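Side-chain contacts in restriction endonuclease (Mycobacterium sp., PDB 4F0Q), which cleaves DNA in a manner that depends on cytosine methylation, working as a tetramer of four identical chains: residues R140-T145 against A182-L187; I224-N229 against T237-P242. All coordinates share one frame; numbering follows the deposited sequence.

Interaction 1: R140-T145 against A182-L187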
loop_
_atom_site.group_PDB
_atom_site.type_symbol
_atom_site.label_atom_id
_atom_site.label_comp_id
_atom_site.label_asym_id
_atom_site.label_seq_id
_atom_site.Cartn_x
_atom_site.Cartn_y
_atom_site.Cartn_z
ATOM N N ARG A 140 2.477 -11.347 30.603
ATOM C CA ARG A 140 3.856 -11.203 31.059
ATOM C C ARG A 140 4.770 -12.273 30.453
ATOM O O ARG A 140 5.935 -12.010 30.153
ATOM C CB ARG A 140 3.909 -11.256 32.589
ATOM C CG ARG A 140 5.307 -11.376 33.178
ATOM C CD ARG A 140 6.180 -10.180 32.831
ATOM N NE ARG A 140 7.526 -10.334 33.374
ATOM C CZ ARG A 140 8.531 -10.920 32.732
ATOM N NH1 ARG A 140 8.351 -11.404 31.510
ATOM N NH2 ARG A 140 9.720 -11.018 33.309
ATOM N N LEU A 141 4.230 -13.472 30.260
ATOM C CA LEU A 141 5.026 -14.603 29.789
ATOM C C LEU A 141 4.932 -14.834 28.280
ATOM O O LEU A 141 5.837 -15.413 27.679
ATOM C CB LEU A 141 4.643 -15.877 30.546
ATOM C CG LEU A 141 4.980 -15.883 32.037
ATOM C CD1 LEU A 141 4.498 -17.165 32.693
ATOM C CD2 LEU A 141 6.476 -15.699 32.245
ATOM N N HIS A 142 3.841 -14.381 27.673
ATOM C CA HIS A 142 3.676 -14.486 26.228
ATOM C C HIS A 142 4.543 -13.453 25.519
ATOM O O HIS A 142 4.735 -13.510 24.305
ATOM C CB HIS A 142 2.208 -14.327 25.833
ATOM C CG HIS A 142 1.388 -15.557 26.064
ATOM N ND1 HIS A 142 0.819 -16.276 25.036
ATOM C CD2 HIS A 142 1.049 -16.203 27.206
ATOM C CE1 HIS A 142 0.160 -17.308 25.533
ATOM N NE2 HIS A 142 0.284 -17.286 26.848
ATOM N N ALA A 143 5.059 -12.506 26.295
ATOM C CA ALA A 143 6.034 -11.549 25.798
ATOM C C ALA A 143 7.318 -11.678 26.608
ATOM O O ALA A 143 8.028 -10.696 26.827
ATOM C CB ALA A 143 5.485 -10.137 25.879
ATOM N N GLY A 144 7.602 -12.899 27.054
ATOM C CA GLY A 144 8.801 -13.181 27.823
ATOM C C GLY A 144 10.066 -12.833 27.064
ATOM O O GLY A 144 10.185 -13.118 25.873
ATOM N N THR A 145 11.016 -12.217 27.760
ATOM C CA THR A 145 12.234 -11.726 27.124
ATOM C C THR A 145 13.259 -12.826 26.870
ATOM O O THR A 145 14.260 -12.600 26.192
ATOM C CB THR A 145 12.892 -10.610 27.954
ATOM O OG1 THR A 145 13.253 -11.120 29.243
ATOM C CG2 THR A 145 11.931 -9.443 28.124
ATOM N N ALA A 182 -3.745 -20.419 21.392
ATOM C CA ALA A 182 -3.429 -19.054 20.985
ATOM C C ALA A 182 -2.309 -18.410 21.799
ATOM O O ALA A 182 -2.106 -18.729 22.971
ATOM C CB ALA A 182 -4.683 -18.189 21.033
ATOM N N ILE A 183 -1.587 -17.500 21.154
ATOM C CA ILE A 183 -0.587 -16.677 21.821
ATOM C C ILE A 183 -1.133 -15.262 21.947
ATOM O O ILE A 183 -1.721 -14.736 21.003
ATOM C CB ILE A 183 0.722 -16.614 21.010
ATOM C CG1 ILE A 183 1.211 -18.019 20.665
ATOM C CG2 ILE A 183 1.791 -15.842 21.768
ATOM C CD1 ILE A 183 2.493 -18.033 19.868
ATOM N N ILE A 184 -0.949 -14.647 23.109
ATOM C CA ILE A 184 -1.329 -13.253 23.277
ATOM C C ILE A 184 -0.385 -12.372 22.466
ATOM O O ILE A 184 0.725 -12.062 22.902
ATOM C CB ILE A 184 -1.303 -12.821 24.757
ATOM C CG1 ILE A 184 -2.265 -13.682 25.575
ATOM C CG2 ILE A 184 -1.667 -11.349 24.892
ATOM C CD1 ILE A 184 -2.356 -13.280 27.029
ATOM N N GLU A 185 -0.828 -11.985 21.275
ATOM C CA GLU A 185 -0.015 -11.152 20.399
ATOM C C GLU A 185 -0.040 -9.701 20.859
ATOM O O GLU A 185 0.976 -9.005 20.801
ATOM C CB GLU A 185 -0.490 -11.255 18.949
ATOM C CG GLU A 185 0.367 -10.469 17.971
ATOM C CD GLU A 185 -0.142 -10.556 16.548
ATOM O OE1 GLU A 185 -1.339 -10.857 16.360
ATOM O OE2 GLU A 185 0.658 -10.328 15.617
ATOM N N ARG A 186 -1.200 -9.245 21.317
ATOM C CA ARG A 186 -1.305 -7.884 21.831
ATOM C C ARG A 186 -2.326 -7.786 22.963
ATOM O O ARG A 186 -3.309 -8.520 22.988
ATOM C CB ARG A 186 -1.647 -6.906 20.703
ATOM C CG ARG A 186 -1.443 -5.442 21.063
ATOM C CD ARG A 186 -1.488 -4.545 19.835
ATOM N NE ARG A 186 -2.794 -4.561 19.184
ATOM C CZ ARG A 186 -3.134 -3.765 18.176
ATOM N NH1 ARG A 186 -2.265 -2.882 17.703
ATOM N NH2 ARG A 186 -4.346 -3.847 17.642
ATOM N N LEU A 187 -2.073 -6.887 23.908
ATOM C CA LEU A 187 -3.005 -6.632 24.999
ATOM C C LEU A 187 -3.071 -5.132 25.252
ATOM O O LEU A 187 -2.082 -4.520 25.652
ATOM C CB LEU A 187 -2.574 -7.374 26.269
ATOM C CG LEU A 187 -3.574 -7.452 27.430
ATOM C CD1 LEU A 187 -3.364 -8.731 28.224
ATOM C CD2 LEU A 187 -3.470 -6.242 28.351
#
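A single histidine at the end of a helix, His142, makes this buried helix-on-sheet contact by laying its imidazole against Ile183 and Ile184 in the long strand 175-193. The helix, 130-142, is running out here, and the CA atoms of His142 and Ile184 come within 5.9 Å of each other. CB of His142 points at the strand and meets CB of Ile184 at 4.0 Å. The strand belongs to a large mixed sheet, with strands 156-166 and 200-210 antiparallel on its two sides, and both segments fall in the AspBHI N-terminal family region, of the PUA clan; Leu156 of strand 156-166 touches both His142 and Ile184. Just beyond, Glu185 and Arg186 both face Asp207 in a classic beta bulge, and Glu185 also forms a salt bridge with Arg313 of the second subunit. His142 holds its CG beside the backbone N and anti to the carbonyl carbon (chi1 -78°), which runs the ring on toward Ala182. Ile184 CG1 then sits over one face, 4.2 Å from the centroid of the His142 ring and 15° off the normal, a CH-pi contact displaced toward the ring's rim. Near the ring plane, at the edge, CG2 of Ile183 approaches His142 ND1 to 3.4 Å, and the carbonyl O of Ala182 lies 3.7 Å from His142 CE1. The far nitrogen, His142 NE2, is hydrogen-bonded to the carbonyl O of Pro154, which helps fix the ring's rotation.

Interaction 2: I224-N229 against T237-P242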
loop_
_atom_site.group_PDB
_atom_site.type_symbol
_atom_site.label_atom_id
_atom_site.label_comp_id
_atom_site.label_asym_id
_atom_site.label_seq_id
_atom_site.Cartn_x
_atom_site.Cartn_y
_atom_site.Cartn_z
ATOM N N ILE A 224 -0.878 -30.744 27.417
ATOM C CA ILE A 224 -1.442 -30.218 28.653
ATOM C C ILE A 224 -1.166 -31.160 29.820
ATOM O O ILE A 224 -0.897 -30.712 30.934
ATOM C CB ILE A 224 -2.957 -29.964 28.513
ATOM C CG1 ILE A 224 -3.216 -28.972 27.380
ATOM C CG2 ILE A 224 -3.540 -29.433 29.811
ATOM C CD1 ILE A 224 -2.459 -27.669 27.538
ATOM N N ASP A 225 -1.222 -32.463 29.555
ATOM C CA ASP A 225 -0.895 -33.467 30.563
ATOM C C ASP A 225 0.509 -33.232 31.100
ATOM O O ASP A 225 0.735 -33.269 32.308
ATOM C CB ASP A 225 -0.984 -34.878 29.979
ATOM C CG ASP A 225 -2.387 -35.246 29.545
ATOM O OD1 ASP A 225 -3.330 -34.487 29.853
ATOM O OD2 ASP A 225 -2.549 -36.306 28.903
ATOM N N ASP A 226 1.447 -32.985 30.191
ATOM C CA ASP A 226 2.825 -32.705 30.568
ATOM C C ASP A 226 2.934 -31.377 31.309
ATOM O O ASP A 226 3.637 -31.282 32.313
ATOM C CB ASP A 226 3.733 -32.697 29.338
ATOM C CG ASP A 226 3.786 -34.043 28.648
ATOM O OD1 ASP A 226 3.502 -35.061 29.311
ATOM O OD2 ASP A 226 4.114 -34.083 27.444
ATOM N N ARG A 227 2.239 -30.356 30.815
ATOM C CA ARG A 227 2.243 -29.058 31.486
ATOM C C ARG A 227 1.583 -29.117 32.867
ATOM O O ARG A 227 1.952 -28.367 33.771
ATOM C CB ARG A 227 1.586 -27.982 30.618
ATOM C CG ARG A 227 2.440 -27.532 29.444
ATOM C CD ARG A 227 1.941 -26.217 28.862
ATOM N NE ARG A 227 1.920 -25.150 29.861
ATOM C CZ ARG A 227 2.960 -24.375 30.150
ATOM N NH1 ARG A 227 4.112 -24.541 29.518
ATOM N NH2 ARG A 227 2.848 -23.431 31.075
ATOM N N ARG A 228 0.611 -30.010 33.025
ATOM C CA ARG A 228 -0.046 -30.203 34.314
ATOM C C ARG A 228 0.726 -31.192 35.181
ATOM O O ARG A 228 0.411 -31.378 36.355
ATOM C CB ARG A 228 -1.484 -30.697 34.128
ATOM C CG ARG A 228 -2.428 -29.688 33.497
ATOM C CD ARG A 228 -3.833 -30.256 33.391
ATOM N NE ARG A 228 -4.463 -30.411 34.699
ATOM C CZ ARG A 228 -5.561 -31.126 34.920
ATOM N NH1 ARG A 228 -6.149 -31.763 33.918
ATOM N NH2 ARG A 228 -6.067 -31.209 36.142
ATOM N N ASN A 229 1.734 -31.826 34.592
ATOM C CA ASN A 229 2.535 -32.816 35.300
ATOM C C ASN A 229 3.573 -32.157 36.203
ATOM O O ASN A 229 4.486 -31.483 35.726
ATOM C CB ASN A 229 3.218 -33.756 34.305
ATOM C CG ASN A 229 3.591 -35.089 34.922
ATOM O OD1 ASN A 229 3.846 -35.183 36.122
ATOM N ND2 ASN A 229 3.625 -36.130 34.099
ATOM N N THR A 237 8.005 -30.244 28.847
ATOM C CA THR A 237 6.583 -30.305 28.526
ATOM C C THR A 237 6.298 -30.000 27.060
ATOM O O THR A 237 5.156 -29.730 26.690
ATOM C CB THR A 237 5.773 -29.321 29.392
ATOM O OG1 THR A 237 6.202 -27.980 29.122
ATOM C CG2 THR A 237 5.970 -29.621 30.866
ATOM N N LEU A 238 7.333 -30.048 26.228
ATOM C CA LEU A 238 7.191 -29.704 24.818
ATOM C C LEU A 238 7.258 -30.917 23.893
ATOM O O LEU A 238 7.364 -30.766 22.676
ATOM C CB LEU A 238 8.262 -28.692 24.404
ATOM C CG LEU A 238 8.210 -27.299 25.034
ATOM C CD1 LEU A 238 9.376 -26.464 24.537
ATOM C CD2 LEU A 238 6.888 -26.617 24.723
ATOM N N ARG A 239 7.195 -32.116 24.464
ATOM C CA ARG A 239 7.330 -33.332 23.665
ATOM C C ARG A 239 6.087 -33.650 22.833
ATOM O O ARG A 239 6.177 -34.326 21.808
ATOM C CB ARG A 239 7.714 -34.527 24.544
ATOM C CG ARG A 239 6.779 -34.786 25.711
ATOM C CD ARG A 239 7.317 -35.905 26.589
ATOM N NE ARG A 239 6.465 -36.163 27.746
ATOM C CZ ARG A 239 6.754 -37.040 28.703
ATOM N NH1 ARG A 239 7.877 -37.743 28.642
ATOM N NH2 ARG A 239 5.923 -37.213 29.721
ATOM N N HIS A 240 4.933 -33.159 23.272
ATOM C CA HIS A 240 3.688 -33.369 22.538
ATOM C C HIS A 240 3.073 -32.043 22.106
ATOM O O HIS A 240 1.888 -31.970 21.779
ATOM C CB HIS A 240 2.694 -34.168 23.382
ATOM C CG HIS A 240 3.219 -35.494 23.837
ATOM N ND1 HIS A 240 3.551 -36.504 22.960
ATOM C CD2 HIS A 240 3.469 -35.976 25.078
ATOM C CE1 HIS A 240 3.985 -37.550 23.641
ATOM N NE2 HIS A 240 3.945 -37.255 24.928
ATOM N N ALA A 241 3.893 -30.997 22.108
ATOM C CA ALA A 241 3.451 -29.663 21.723
ATOM C C ALA A 241 3.627 -29.453 20.222
ATOM O O ALA A 241 4.469 -30.098 19.600
ATOM C CB ALA A 241 4.229 -28.612 22.506
ATOM N N PRO A 242 2.817 -28.558 19.629
ATOM C CA PRO A 242 2.961 -28.223 18.209
ATOM C C PRO A 242 4.336 -27.632 17.904
ATOM O O PRO A 242 4.924 -26.980 18.767
ATOM C CB PRO A 242 1.881 -27.159 17.992
ATOM C CG PRO A 242 0.866 -27.437 19.042
ATOM C CD PRO A 242 1.644 -27.901 20.232
HETATM O O HOH W 1 4.107 -32.152 25.741
HETATM O O HOH W 2 4.786 -26.335 27.214
#
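Asp226 carries most of this contact, its carboxylate held by Arg239 and bordered by His240. Arg239 grips it side-on with two nitrogens: NE donates to OD2 of Asp226 at 3.2 Å, and NH2 donates to OD1 of Asp226 at 3.3 Å. Both oxygens lie close to the guanidinium plane, yet the donors come from above the carboxylate, because the two planes are turned 58° apart. The arginine chain is extended from CG to NE and passes across the aspartate at about a right angle. His240 presents its ring edge, with CD2 3.1 Å from Asp226 OD2, and a protonated imidazole would probably add to the favourable field around the acid. A water ties the same oxygen to the loop backbone, donating to OD2 of Asp226 at 2.6 Å and to O of Thr237, and accepting from N of His240.

On the helix side of the carboxylate group, Thr237 packs against the aspartate's CB: its own CB is 3.9 Å from CB of Asp226 and 3.8 Å from CG of Arg227, while CG2 rests against O of Asp226. Its chi1 of 62° sets OG1 between the backbone N and the carbonyl carbon, on the side of Arg227. There OG1 bonds to Ala234 O, and a second water links it to NH1 of Arg227. That guanidinium is also fixed from outside, by the carbonyls of Arg82, Ala83, Leu151 and Leu152. The whole arrangement folds the loop back along helix 222-227, Thr237 and Arg239 meeting Asp226 and Arg227, with His240 and Pro242 reaching Arg222 and Trp223 in its first turn, and Pro242 takes the N-cap position of helix 243-251.

Interaction 1 closes before interaction 2 opens along the chain, and all four segments belong to the AspBHI N-terminal family region. Their centres are 19 Å apart and their nearest atoms about 7 Å, so they do not touch, though both lie on the same side of the chain's centre. The first joins helix 130-142 to strand 175-193 of the large mixed sheet; the second closes a short loop on helix 222-227. The connection between helix 130-142 and strand 156-166 reaches both: Pro154 bonds His142, while Leu151 and Leu152 bond Arg227. Only interaction 1 borders another subunit, so it lies closer to the tetramer's interfaces.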